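Local coordinates for Tb427.07.360- putative uncharacterized metacyclic invariant surface protein from Trypanosoma brucei (Trypanosoma brucei, PDB 5VTL) that is of unknown function but, as an invariant surface protein of the metacyclic parasite, probably forms an elongated helical part of the trypanosome's surface coat, at residues A55-A69 against N197-A209. Residues are numbered along the deposited sequence; the frame is centred on the assembly and turned at random.
Sequences AFSSTPKVEEAVGRA and NARKAAEEAERTA
At one tip of the elongated three-helix bundle, the hairpin turn at T59-V62 and the helix ends on either side of it, 55-58 and 63-69, pack against the last turns of helix 157-209, residues 197-209. Alanines make the seam: the CB of A205 sits among A55 CB (3.9 Å), V62 CB and A65 CB (3.8 Å), and one turn back A201 CB rests against the backbone O of A65, 3.5 Å away. With such small side chains, the axes of 63-69 and 197-209, nearly antiparallel at 164°, approach to 8.2 Å. At V62, the N-cap position of helix 63-69, chi1 of -53° turns CG1 away from the carbonyl carbon and sets this methyl against A205 O and T208 CB; the V62 and T208 side chains run alongside each other, pointing opposite ways. At the turn, the hydroxyls of S58 and T59 hydrogen-bond to each other and both touch A209 CB, T59 OG1 at 3.3 Å and S58 OG at 3.5 Å. R68 stretches fully extended across A201 CB, and its NH2 donates a bent hydrogen bond (3.0 Å) to N197 OD1, coming from above the carbonyl plane, with guanidinium and amide planes 46° apart. N197 O lies over one guanidinium face. In the plane, at its edge, a water accepts from R68 NH1 (2.8 Å) and donates to E204 OE2, so it links the R68 guanidinium to the E204 carboxylate. Helix 4-58 completes the bundle: its V49 meets A69, C45 and A48 meet A198, and R51 forms a salt bridge with E206, so 197-209 is packed by both arms of the hairpin.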
loop_
_atom_site.group_PDB
_atom_site.type_symbol
_atom_site.label_atom_id
_atom_site.label_comp_id
_atom_site.label_asym_id
_atom_site.label_seq_id
_atom_site.Cartn_x
_atom_site.Cartn_y
_atom_site.Cartn_z
ATOM N N ALA A 55 25.857 1.962 32.126
ATOM C CA ALA A 55 25.813 3.105 33.023
ATOM C C ALA A 55 25.355 2.654 34.410
ATOM O O ALA A 55 25.931 3.049 35.427
ATOM C CB ALA A 55 24.913 4.194 32.461
ATOM N N PHE A 56 24.336 1.803 34.452
ATOM C CA PHE A 56 23.813 1.280 35.719
ATOM C C PHE A 56 24.900 0.566 36.525
ATOM O O PHE A 56 24.906 0.626 37.762
ATOM C CB PHE A 56 22.613 0.362 35.422
ATOM C CG PHE A 56 21.853 -0.114 36.648
ATOM C CD1 PHE A 56 21.451 0.764 37.629
ATOM C CD2 PHE A 56 21.491 -1.445 36.765
ATOM C CE1 PHE A 56 20.749 0.323 38.733
ATOM C CE2 PHE A 56 20.788 -1.887 37.856
ATOM C CZ PHE A 56 20.410 -1.002 38.840
ATOM N N SER A 57 25.833 -0.085 35.840
ATOM C CA SER A 57 26.912 -0.791 36.537
ATOM C C SER A 57 27.760 0.156 37.381
ATOM O O SER A 57 28.361 -0.254 38.377
ATOM C CB SER A 57 27.827 -1.489 35.539
ATOM O OG SER A 57 28.619 -0.527 34.861
ATOM N N SER A 58 27.823 1.417 36.975
ATOM C CA SER A 58 28.675 2.382 37.664
ATOM C C SER A 58 27.879 3.213 38.647
ATOM O O SER A 58 28.451 3.833 39.535
ATOM C CB SER A 58 29.382 3.298 36.660
ATOM O OG SER A 58 28.557 4.379 36.285
ATOM N N THR A 59 26.552 3.184 38.516
ATOM C CA THR A 59 25.680 4.154 39.165
ATOM C C THR A 59 24.298 3.566 39.424
ATOM O O THR A 59 23.485 3.485 38.506
ATOM C CB THR A 59 25.469 5.352 38.196
ATOM O OG1 THR A 59 26.740 5.867 37.765
ATOM C CG2 THR A 59 24.643 6.448 38.837
ATOM N N PRO A 60 23.994 3.182 40.666
ATOM C CA PRO A 60 22.634 2.652 40.866
ATOM C C PRO A 60 21.517 3.677 40.620
ATOM O O PRO A 60 20.341 3.304 40.541
ATOM C CB PRO A 60 22.646 2.231 42.342
ATOM C CG PRO A 60 23.690 3.093 42.968
ATOM C CD PRO A 60 24.761 3.206 41.925
ATOM N N LYS A 61 21.883 4.945 40.502
ATOM C CA LYS A 61 20.913 6.022 40.342
ATOM C C LYS A 61 20.210 6.021 38.983
ATOM O O LYS A 61 19.258 6.773 38.771
ATOM C CB LYS A 61 21.603 7.366 40.553
ATOM C CG LYS A 61 22.268 7.496 41.916
ATOM C CD LYS A 61 22.925 8.861 42.121
ATOM C CE LYS A 61 23.525 8.957 43.527
ATOM N NZ LYS A 61 24.456 10.105 43.692
ATOM N N VAL A 62 20.680 5.192 38.054
ATOM C CA VAL A 62 20.054 5.129 36.732
ATOM C C VAL A 62 19.188 3.884 36.579
ATOM O O VAL A 62 18.846 3.493 35.451
ATOM C CB VAL A 62 21.127 5.165 35.609
ATOM C CG1 VAL A 62 22.028 6.361 35.797
ATOM C CG2 VAL A 62 21.943 3.921 35.614
ATOM N N GLU A 63 18.835 3.258 37.706
ATOM C CA GLU A 63 18.017 2.063 37.654
ATOM C C GLU A 63 16.766 2.292 36.805
ATOM O O GLU A 63 16.398 1.411 36.020
ATOM C CB GLU A 63 17.617 1.585 39.061
ATOM C CG GLU A 63 16.683 0.355 39.056
ATOM C CD GLU A 63 16.185 -0.009 40.442
ATOM O OE1 GLU A 63 15.155 0.542 40.873
ATOM O OE2 GLU A 63 16.814 -0.853 41.093
ATOM N N GLU A 64 16.090 3.444 36.963
ATOM C CA GLU A 64 14.824 3.648 36.242
ATOM C C GLU A 64 15.048 3.744 34.733
ATOM O O GLU A 64 14.175 3.351 33.932
ATOM C CB GLU A 64 14.052 4.906 36.668
ATOM C CG GLU A 64 14.056 5.204 38.124
ATOM C CD GLU A 64 15.209 6.101 38.499
ATOM O OE1 GLU A 64 16.276 5.553 38.843
ATOM O OE2 GLU A 64 15.054 7.344 38.419
ATOM N N ALA A 65 16.195 4.292 34.350
ATOM C CA ALA A 65 16.509 4.474 32.932
ATOM C C ALA A 65 16.676 3.155 32.212
ATOM O O ALA A 65 16.256 3.012 31.046
ATOM C CB ALA A 65 17.766 5.310 32.780
ATOM N N VAL A 66 17.285 2.187 32.892
ATOM C CA VAL A 66 17.373 0.832 32.372
ATOM C C VAL A 66 15.953 0.297 32.156
ATOM O O VAL A 66 15.650 -0.314 31.138
ATOM C CB VAL A 66 18.123 -0.128 33.328
ATOM C CG1 VAL A 66 18.028 -1.549 32.835
ATOM C CG2 VAL A 66 19.572 0.281 33.497
ATOM N N GLY A 67 15.081 0.522 33.120
ATOM C CA GLY A 67 13.698 0.081 32.994
ATOM C C GLY A 67 12.962 0.685 31.806
ATOM O O GLY A 67 12.242 -0.003 31.082
ATOM N N ARG A 68 13.125 1.980 31.607
ATOM C CA ARG A 68 12.498 2.663 30.489
ATOM C C ARG A 68 13.033 2.114 29.153
ATOM O O ARG A 68 12.273 1.931 28.191
ATOM C CB ARG A 68 12.772 4.164 30.598
ATOM C CG ARG A 68 12.142 4.980 29.487
ATOM C CD ARG A 68 12.374 6.475 29.670
ATOM N NE ARG A 68 11.767 7.253 28.588
ATOM C CZ ARG A 68 12.093 8.501 28.264
ATOM N NH1 ARG A 68 13.069 9.145 28.900
ATOM N NH2 ARG A 68 11.464 9.104 27.264
ATOM N N ALA A 69 14.345 1.876 29.097
ATOM C CA ALA A 69 14.965 1.296 27.903
ATOM C C ALA A 69 14.396 -0.106 27.592
ATOM O O ALA A 69 14.092 -0.437 26.440
ATOM C CB ALA A 69 16.459 1.208 28.082
ATOM N N ASN A 197 12.438 6.738 22.606
ATOM C CA ASN A 197 12.397 6.654 24.064
ATOM C C ASN A 197 13.566 5.868 24.623
ATOM O O ASN A 197 14.134 6.234 25.650
ATOM C CB ASN A 197 11.086 6.016 24.526
ATOM C CG ASN A 197 9.938 6.971 24.468
ATOM O OD1 ASN A 197 10.086 8.157 24.791
ATOM N ND2 ASN A 197 8.768 6.475 24.051
ATOM N N ALA A 198 13.929 4.774 23.955
ATOM C CA ALA A 198 15.037 3.962 24.420
ATOM C C ALA A 198 16.312 4.791 24.406
ATOM O O ALA A 198 17.079 4.769 25.349
ATOM C CB ALA A 198 15.211 2.682 23.564
ATOM N N ARG A 199 16.526 5.533 23.331
ATOM C CA ARG A 199 17.755 6.310 23.200
ATOM C C ARG A 199 17.824 7.428 24.234
ATOM O O ARG A 199 18.876 7.696 24.818
ATOM C CB ARG A 199 17.845 6.883 21.791
ATOM C CG ARG A 199 19.215 7.425 21.459
ATOM C CD ARG A 199 19.249 7.999 20.053
ATOM N NE ARG A 199 18.426 9.199 19.935
ATOM C CZ ARG A 199 17.350 9.322 19.159
ATOM N NH1 ARG A 199 16.932 8.316 18.387
ATOM N NH2 ARG A 199 16.683 10.473 19.153
ATOM N N LYS A 200 16.698 8.070 24.476
ATOM C CA LYS A 200 16.642 9.109 25.488
ATOM C C LYS A 200 16.928 8.564 26.883
ATOM O O LYS A 200 17.556 9.239 27.700
ATOM C CB LYS A 200 15.289 9.803 25.462
ATOM C CG LYS A 200 15.048 10.651 24.243
ATOM C CD LYS A 200 13.632 11.223 24.250
ATOM C CE LYS A 200 13.231 11.895 22.913
ATOM N NZ LYS A 200 14.000 13.140 22.667
ATOM N N ALA A 201 16.461 7.346 27.167
ATOM C CA ALA A 201 16.789 6.661 28.418
ATOM C C ALA A 201 18.281 6.392 28.549
ATOM O O ALA A 201 18.884 6.663 29.599
ATOM C CB ALA A 201 16.029 5.362 28.517
ATOM N N ALA A 202 18.884 5.864 27.482
ATOM C CA ALA A 202 20.310 5.586 27.508
ATOM C C ALA A 202 21.075 6.886 27.721
ATOM O O ALA A 202 22.050 6.929 28.470
ATOM C CB ALA A 202 20.756 4.921 26.232
ATOM N N GLU A 203 20.625 7.945 27.067
ATOM C CA GLU A 203 21.340 9.227 27.124
ATOM C C GLU A 203 21.273 9.786 28.534
ATOM O O GLU A 203 22.262 10.322 29.065
ATOM C CB GLU A 203 20.752 10.214 26.121
ATOM C CG GLU A 203 21.149 9.865 24.694
ATOM C CD GLU A 203 20.457 10.705 23.657
ATOM O OE1 GLU A 203 19.558 11.494 24.031
ATOM O OE2 GLU A 203 20.821 10.563 22.461
ATOM N N GLU A 204 20.105 9.652 29.150
ATOM C CA GLU A 204 19.932 10.124 30.530
ATOM C C GLU A 204 20.791 9.335 31.485
ATOM O O GLU A 204 21.445 9.909 32.361
ATOM C CB GLU A 204 18.466 10.049 30.973
ATOM C CG GLU A 204 18.230 10.734 32.336
ATOM C CD GLU A 204 16.874 10.456 32.958
ATOM O OE1 GLU A 204 16.861 10.015 34.135
ATOM O OE2 GLU A 204 15.827 10.699 32.312
ATOM N N ALA A 205 20.776 8.015 31.326
ATOM C CA ALA A 205 21.572 7.129 32.153
ATOM C C ALA A 205 23.038 7.506 32.080
ATOM O O ALA A 205 23.739 7.558 33.095
ATOM C CB ALA A 205 21.414 5.701 31.695
ATOM N N GLU A 206 23.507 7.732 30.863
ATOM C CA GLU A 206 24.921 8.039 30.665
ATOM C C GLU A 206 25.286 9.378 31.301
ATOM O O GLU A 206 26.345 9.494 31.926
ATOM C CB GLU A 206 25.281 7.989 29.173
ATOM C CG GLU A 206 25.489 6.566 28.670
ATOM C CD GLU A 206 25.692 6.460 27.161
ATOM O OE1 GLU A 206 25.615 7.494 26.464
ATOM O OE2 GLU A 206 25.918 5.326 26.688
ATOM N N ARG A 207 24.411 10.374 31.170
ATOM C CA ARG A 207 24.637 11.680 31.784
ATOM C C ARG A 207 24.689 11.564 33.294
ATOM O O ARG A 207 25.540 12.157 33.946
ATOM C CB ARG A 207 23.530 12.665 31.431
ATOM C CG ARG A 207 23.592 13.214 30.038
ATOM C CD ARG A 207 22.592 14.348 29.883
ATOM N NE ARG A 207 21.201 13.911 30.077
ATOM C CZ ARG A 207 20.298 13.770 29.099
ATOM N NH1 ARG A 207 20.608 14.036 27.829
ATOM N NH2 ARG A 207 19.060 13.373 29.384
ATOM N N THR A 208 23.761 10.796 33.853
ATOM C CA THR A 208 23.708 10.618 35.292
ATOM C C THR A 208 24.942 9.879 35.796
ATOM O O THR A 208 25.513 10.257 36.809
ATOM C CB THR A 208 22.429 9.870 35.717
ATOM O OG1 THR A 208 21.289 10.634 35.327
ATOM C CG2 THR A 208 22.396 9.675 37.243
ATOM N N ALA A 209 25.362 8.835 35.091
ATOM C CA ALA A 209 26.544 8.080 35.496
ATOM C C ALA A 209 27.820 8.924 35.422
ATOM O O ALA A 209 28.714 8.790 36.260
ATOM C CB ALA A 209 26.694 6.844 34.656
HETATM O O HOH W 1 15.067 8.632 35.189
HETATM O O HOH W 2 14.776 8.332 30.995
#